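Probable arylamine n-acetyl transferase (Mycobacterium abscessus, PDB 4GUZ) probably transfers an acetyl group from acetyl coenzyme A to the amino nitrogen of arylamines, as in other arylamine N-acetyltransferases. Local coordinates at residues 159-164 with 169-174; 116-121 with 187-192. All coordinates share one frame; numbering follows the deposited sequence.

Contact 1: residues 159-164 with 169-174; sequences LRRGEV and DGWTLS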
loop_
_atom_site.group_PDB
_atom_site.type_symbol
_atom_site.label_atom_id
_atom_site.label_comp_id
_atom_site.label_asym_id
_atom_site.label_seq_id
_atom_site.Cartn_x
_atom_site.Cartn_y
_atom_site.Cartn_z
ATOM N N LEU A 159 -15.873 -2.618 -7.602
ATOM C CA LEU A 159 -15.729 -3.817 -6.787
ATOM C C LEU A 159 -16.711 -4.837 -7.330
ATOM O O LEU A 159 -17.855 -4.493 -7.561
ATOM C CB LEU A 159 -16.022 -3.459 -5.321
ATOM C CG LEU A 159 -15.781 -4.522 -4.253
ATOM C CD1 LEU A 159 -14.311 -4.876 -4.122
ATOM C CD2 LEU A 159 -16.297 -4.039 -2.904
ATOM N N ARG A 160 -16.261 -6.065 -7.589
ATOM C CA ARG A 160 -17.143 -7.102 -8.116
ATOM C C ARG A 160 -16.726 -8.477 -7.644
ATOM O O ARG A 160 -15.603 -8.913 -7.914
ATOM C CB ARG A 160 -17.164 -7.077 -9.650
ATOM C CG ARG A 160 -18.283 -7.912 -10.222
ATOM C CD ARG A 160 -18.435 -7.683 -11.702
ATOM N NE ARG A 160 -19.550 -8.477 -12.218
ATOM C CZ ARG A 160 -19.638 -8.916 -13.468
ATOM N NH1 ARG A 160 -18.679 -8.643 -14.344
ATOM N NH2 ARG A 160 -20.683 -9.640 -13.850
ATOM N N ARG A 161 -17.673 -9.168 -7.004
ATOM C CA ARG A 161 -17.567 -10.534 -6.486
ATOM C C ARG A 161 -17.786 -11.522 -7.620
ATOM O O ARG A 161 -18.638 -11.293 -8.484
ATOM C CB ARG A 161 -18.618 -10.773 -5.375
ATOM C CG ARG A 161 -18.425 -12.074 -4.593
ATOM C CD ARG A 161 -19.489 -12.239 -3.528
ATOM N NE ARG A 161 -19.218 -13.374 -2.647
ATOM C CZ ARG A 161 -19.815 -13.546 -1.471
ATOM N NH1 ARG A 161 -20.674 -12.642 -1.017
ATOM N NH2 ARG A 161 -19.525 -14.597 -0.721
ATOM N N GLY A 162 -17.042 -12.613 -7.586
ATOM C CA GLY A 162 -17.170 -13.688 -8.559
ATOM C C GLY A 162 -16.165 -14.799 -8.363
ATOM O O GLY A 162 -15.440 -14.837 -7.368
ATOM N N GLU A 163 -16.075 -15.668 -9.357
ATOM C CA GLU A 163 -15.112 -16.766 -9.380
ATOM C C GLU A 163 -13.833 -16.193 -9.938
ATOM O O GLU A 163 -13.499 -16.394 -11.100
ATOM C CB GLU A 163 -15.667 -17.934 -10.214
ATOM C CG GLU A 163 -14.819 -19.195 -10.078
ATOM C CD GLU A 163 -15.365 -20.428 -10.771
ATOM O OE1 GLU A 163 -16.407 -20.319 -11.454
ATOM O OE2 GLU A 163 -14.770 -21.515 -10.596
ATOM N N VAL A 164 -13.126 -15.434 -9.103
ATOM C CA VAL A 164 -11.939 -14.671 -9.487
ATOM C C VAL A 164 -10.835 -15.570 -10.039
ATOM O O VAL A 164 -10.160 -15.200 -10.997
ATOM C CB VAL A 164 -11.442 -13.762 -8.335
ATOM C CG1 VAL A 164 -12.463 -12.667 -8.055
ATOM C CG2 VAL A 164 -11.149 -14.553 -7.052
ATOM N N ASP A 169 -14.148 -18.006 -4.447
ATOM C CA ASP A 169 -15.191 -16.999 -4.253
ATOM C C ASP A 169 -14.458 -15.785 -3.760
ATOM O O ASP A 169 -13.898 -15.806 -2.667
ATOM C CB ASP A 169 -16.287 -17.484 -3.264
ATOM C CG ASP A 169 -17.263 -16.409 -2.824
ATOM O OD1 ASP A 169 -17.444 -15.423 -3.570
ATOM O OD2 ASP A 169 -17.828 -16.540 -1.725
ATOM N N GLY A 170 -14.375 -14.762 -4.597
ATOM C CA GLY A 170 -13.602 -13.587 -4.225
ATOM C C GLY A 170 -14.099 -12.327 -4.893
ATOM O O GLY A 170 -15.166 -12.328 -5.511
ATOM N N TRP A 171 -13.307 -11.255 -4.778
ATOM C CA TRP A 171 -13.637 -9.958 -5.367
ATOM C C TRP A 171 -12.529 -9.460 -6.264
ATOM O O TRP A 171 -11.354 -9.673 -5.958
ATOM C CB TRP A 171 -13.855 -8.890 -4.265
ATOM C CG TRP A 171 -15.126 -9.017 -3.483
ATOM C CD1 TRP A 171 -16.246 -8.240 -3.605
ATOM C CD2 TRP A 171 -15.421 -9.993 -2.474
ATOM N NE1 TRP A 171 -17.232 -8.695 -2.753
ATOM C CE2 TRP A 171 -16.757 -9.775 -2.056
ATOM C CE3 TRP A 171 -14.685 -11.035 -1.878
ATOM C CZ2 TRP A 171 -17.371 -10.561 -1.078
ATOM C CZ3 TRP A 171 -15.313 -11.860 -0.963
ATOM C CH2 TRP A 171 -16.632 -11.600 -0.543
ATOM N N THR A 172 -12.898 -8.653 -7.271
ATOM C CA THR A 172 -11.933 -7.940 -8.083
ATOM C C THR A 172 -12.111 -6.482 -7.776
ATOM O O THR A 172 -13.230 -5.976 -7.876
ATOM C CB THR A 172 -12.089 -8.220 -9.605
ATOM O OG1 THR A 172 -12.014 -9.615 -9.852
ATOM C CG2 THR A 172 -11.055 -7.457 -10.481
ATOM N N LEU A 173 -11.016 -5.795 -7.434
ATOM C CA LEU A 173 -11.039 -4.347 -7.312
ATOM C C LEU A 173 -10.433 -3.813 -8.595
ATOM O O LEU A 173 -9.314 -4.212 -8.935
ATOM C CB LEU A 173 -10.299 -3.817 -6.079
ATOM C CG LEU A 173 -10.346 -2.302 -5.916
ATOM C CD1 LEU A 173 -11.701 -1.857 -5.329
ATOM C CD2 LEU A 173 -9.206 -1.802 -5.027
ATOM N N SER A 174 -11.177 -2.963 -9.333
ATOM C CA SER A 174 -10.703 -2.390 -10.607
ATOM C C SER A 174 -10.587 -0.880 -10.509
ATOM O O SER A 174 -11.287 -0.249 -9.705
ATOM C CB SER A 174 -11.646 -2.736 -11.765
ATOM O OG SER A 174 -11.799 -4.134 -11.964
HETATM O O HOH W 1 -14.684 -10.401 -10.014
#
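Arg161 reaches past its strand partner to clasp Asp169 side-on while its own chain lies over the indole of Trp171, near the turn of an antiparallel beta hairpin formed by strands 155-162 and 170-176. The guanidinium and carboxylate planes are only 1° apart. NE of Arg161 meets OD1 of Asp169 at 2.9 Å and NH2 of Arg161 meets OD2 of Asp169 at 2.8 Å, each through a syn lone pair and both nearly straight, a bidentate salt bridge that fixes the rotation of both groups. NH1 is turned to a second carboxylate, that of Asp146. With CG anti to the backbone N (chi1 -169°) and the chain extended beyond it, the arginine runs alongside the tryptophan in the same direction: CB of Arg161 sits over the five-membered ring of Trp171 in a CH-pi contact, 3.9 Å from its centroid, and the guanidinium overlies CH2 with its plane tilted 30° from the indole. Trp171 NE1 donates to the carbonyl of Val145, so the ring is held at its polar edge as well. CG of Leu159 lies obliquely against CD1 of Trp171, on the face of the sheet that also carries Leu173.

Backbone bonds join the hydrogen-bonded pairs Arg160 with Thr172 and Gly162 with Gly170. Past the end of the strand, Val164 turns back over Gly170 and meets it with both methyls; the absence of a side chain on the glycine lets Val164 CG2 approach to 3.9 Å from Gly170 CA. On the side of the sheet that carries Arg160 and Thr172, a water bridges the strands, donating to Arg160 O at 2.7 Å and lying 2.8 Å from Thr172 OG1, while Val164 CG1 packs 3.6 Å from Thr172 OG1.

Contact 2: residues 116-121 with 187-192; sequences HGMLVV and SRHTFV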
loop_
_atom_site.group_PDB
_atom_site.type_symbol
_atom_site.label_atom_id
_atom_site.label_comp_id
_atom_site.label_asym_id
_atom_site.label_seq_id
_atom_site.Cartn_x
_atom_site.Cartn_y
_atom_site.Cartn_z
ATOM N N HIS A 116 -0.247 -9.192 -2.208
ATOM C CA HIS A 116 -0.626 -7.840 -1.797
ATOM C C HIS A 116 -1.444 -7.925 -0.529
ATOM O O HIS A 116 -2.561 -8.413 -0.567
ATOM C CB HIS A 116 -1.381 -7.068 -2.894
ATOM C CG HIS A 116 -1.860 -5.725 -2.435
ATOM N ND1 HIS A 116 -0.976 -4.771 -1.953
ATOM C CD2 HIS A 116 -3.122 -5.233 -2.357
ATOM C CE1 HIS A 116 -1.721 -3.726 -1.619
ATOM N NE2 HIS A 116 -3.017 -3.957 -1.842
ATOM N N GLY A 117 -0.873 -7.490 0.592
ATOM C CA GLY A 117 -1.593 -7.558 1.854
ATOM C C GLY A 117 -2.546 -6.396 2.016
ATOM O O GLY A 117 -2.223 -5.270 1.621
ATOM N N MET A 118 -3.729 -6.674 2.582
ATOM C CA MET A 118 -4.796 -5.717 2.885
ATOM C C MET A 118 -5.437 -6.121 4.191
ATOM O O MET A 118 -5.225 -7.250 4.662
ATOM C CB MET A 118 -5.860 -5.705 1.764
ATOM C CG MET A 118 -5.319 -5.203 0.432
ATOM S SD MET A 118 -6.439 -5.426 -0.944
ATOM C CE MET A 118 -6.306 -7.192 -1.237
ATOM N N LEU A 119 -6.243 -5.235 4.754
ATOM C CA LEU A 119 -6.958 -5.489 5.993
ATOM C C LEU A 119 -8.456 -5.296 5.799
ATOM O O LEU A 119 -8.875 -4.445 5.000
ATOM C CB LEU A 119 -6.432 -4.578 7.110
ATOM C CG LEU A 119 -4.952 -4.773 7.445
ATOM C CD1 LEU A 119 -4.312 -3.479 7.927
ATOM C CD2 LEU A 119 -4.725 -5.941 8.412
ATOM N N VAL A 120 -9.264 -6.126 6.499
ATOM C CA VAL A 120 -10.732 -6.045 6.438
ATOM C C VAL A 120 -11.223 -5.761 7.862
ATOM O O VAL A 120 -10.802 -6.440 8.794
ATOM C CB VAL A 120 -11.396 -7.304 5.801
ATOM C CG1 VAL A 120 -12.928 -7.217 5.847
ATOM C CG2 VAL A 120 -10.936 -7.488 4.357
ATOM N N VAL A 121 -12.090 -4.755 8.017
ATOM C CA VAL A 121 -12.652 -4.329 9.295
ATOM C C VAL A 121 -14.145 -4.715 9.360
ATOM O O VAL A 121 -14.887 -4.502 8.397
ATOM C CB VAL A 121 -12.430 -2.810 9.526
ATOM C CG1 VAL A 121 -13.144 -2.313 10.785
ATOM C CG2 VAL A 121 -10.943 -2.487 9.607
ATOM N N SER A 187 -8.615 -4.190 -14.130
ATOM C CA SER A 187 -8.473 -4.946 -12.872
ATOM C C SER A 187 -7.172 -4.576 -12.170
ATOM O O SER A 187 -6.128 -4.506 -12.824
ATOM C CB SER A 187 -8.524 -6.454 -13.105
ATOM O OG SER A 187 -7.383 -6.917 -13.814
ATOM N N ARG A 188 -7.235 -4.307 -10.851
ATOM C CA ARG A 188 -6.036 -4.036 -10.051
ATOM C C ARG A 188 -5.590 -5.331 -9.410
ATOM O O ARG A 188 -4.532 -5.848 -9.713
ATOM C CB ARG A 188 -6.291 -2.986 -8.962
ATOM C CG ARG A 188 -5.922 -1.601 -9.344
ATOM C CD ARG A 188 -5.957 -0.734 -8.114
ATOM N NE ARG A 188 -5.710 0.649 -8.497
ATOM C CZ ARG A 188 -5.648 1.661 -7.651
ATOM N NH1 ARG A 188 -5.845 1.463 -6.352
ATOM N NH2 ARG A 188 -5.415 2.888 -8.098
ATOM N N HIS A 189 -6.422 -5.853 -8.513
ATOM C CA HIS A 189 -6.151 -7.106 -7.821
ATOM C C HIS A 189 -7.431 -7.898 -7.602
ATOM O O HIS A 189 -8.538 -7.358 -7.720
ATOM C CB HIS A 189 -5.453 -6.829 -6.463
ATOM C CG HIS A 189 -6.165 -5.889 -5.527
ATOM N ND1 HIS A 189 -7.338 -6.250 -4.894
ATOM C CD2 HIS A 189 -5.762 -4.683 -5.051
ATOM C CE1 HIS A 189 -7.666 -5.223 -4.134
ATOM N NE2 HIS A 189 -6.723 -4.266 -4.167
ATOM N N THR A 190 -7.270 -9.182 -7.298
ATOM C CA THR A 190 -8.361 -10.061 -6.872
ATOM C C THR A 190 -8.034 -10.451 -5.444
ATOM O O THR A 190 -6.860 -10.524 -5.098
ATOM C CB THR A 190 -8.565 -11.299 -7.765
ATOM O OG1 THR A 190 -7.419 -12.163 -7.681
ATOM C CG2 THR A 190 -8.910 -10.949 -9.218
ATOM N N PHE A 191 -9.028 -10.679 -4.610
ATOM C CA PHE A 191 -8.754 -11.116 -3.237
ATOM C C PHE A 191 -9.845 -12.059 -2.768
ATOM O O PHE A 191 -10.932 -12.075 -3.317
ATOM C CB PHE A 191 -8.589 -9.935 -2.252
ATOM C CG PHE A 191 -9.775 -8.993 -2.142
ATOM C CD1 PHE A 191 -9.894 -7.901 -2.985
ATOM C CD2 PHE A 191 -10.748 -9.182 -1.166
ATOM C CE1 PHE A 191 -11.003 -7.051 -2.905
ATOM C CE2 PHE A 191 -11.848 -8.338 -1.076
ATOM C CZ PHE A 191 -11.959 -7.260 -1.931
ATOM N N VAL A 192 -9.526 -12.833 -1.735
ATOM C CA VAL A 192 -10.422 -13.745 -1.019
ATOM C C VAL A 192 -10.323 -13.338 0.454
ATOM O O VAL A 192 -9.312 -12.761 0.862
ATOM C CB VAL A 192 -10.083 -15.234 -1.268
ATOM C CG1 VAL A 192 -10.298 -15.607 -2.742
ATOM C CG2 VAL A 192 -8.677 -15.574 -0.805
#
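Strands 116-121 and 187-192 run at 63° to each other with their axes 9.4 Å apart at closest approach, two strands of one strongly twisted antiparallel sheet separated by strand 96-104, so that side chains alone bridge them. His116 belongs to a probable Cys-His-Asp triad with Cys79 and Asp131, the catalytic arrangement of the arylamine N-acetyltransferase family; the contact thus includes the triad histidine, and Asp131 adjoins it. His116 and His189 approach obliquely through their CD2 atoms, which are 3.8 Å apart, with ring planes at 36°. The two imidazoles share one carboxylate: NE2 of His116 is hydrogen-bonded to OD1 of Asp131 and NE2 of His189 to OD2, consistent with a second-shell role in which His189 would help to orient the aspartate.

Met118 reaches toward His189 from the opposite direction. Its chain bends at the thioether (chi3 -75°), bringing CE over one face of the His189 imidazole, 4.0 Å from the centroid, in a CH-pi contact, while SD of Met118 stands oblique to the ring, 3.4 Å from CE1 of His189. The sulfur is also in a longer Met-aromatic contact with Phe191, 5.3 Å from that ring's centroid. On the opposing strand, Arg188 and His189 both face Leu173 in a classic beta bulge, and CE1 of Phe191 lies at the edge of the His189 ring. All four side chains are buried, and CE of Met118 ends 3.7 Å from CB of Phe191.

In the fold
From the N terminus, the chain passes through the helix that carries Cys79, forms strand 96-104, which contact 2 reaches across, and enters strand 116-123, the first side of contact 2. It then turns through the strands of one sheet edge and crosses to the far side, where contact 1 closes a short hairpin between 159-164 and 169-174. The next strand, 185-196, closes the wider loop of contact 2, within which the hairpin lies entirely; the two nest without crossing. Strand 170-176 pairs directly with 185-196, where Leu173 O meets Arg188 N at 2.8 Å. Trp171 and Phe191 also bring their rings together, linking the hairpin to the buried cluster that includes the probable triad histidine.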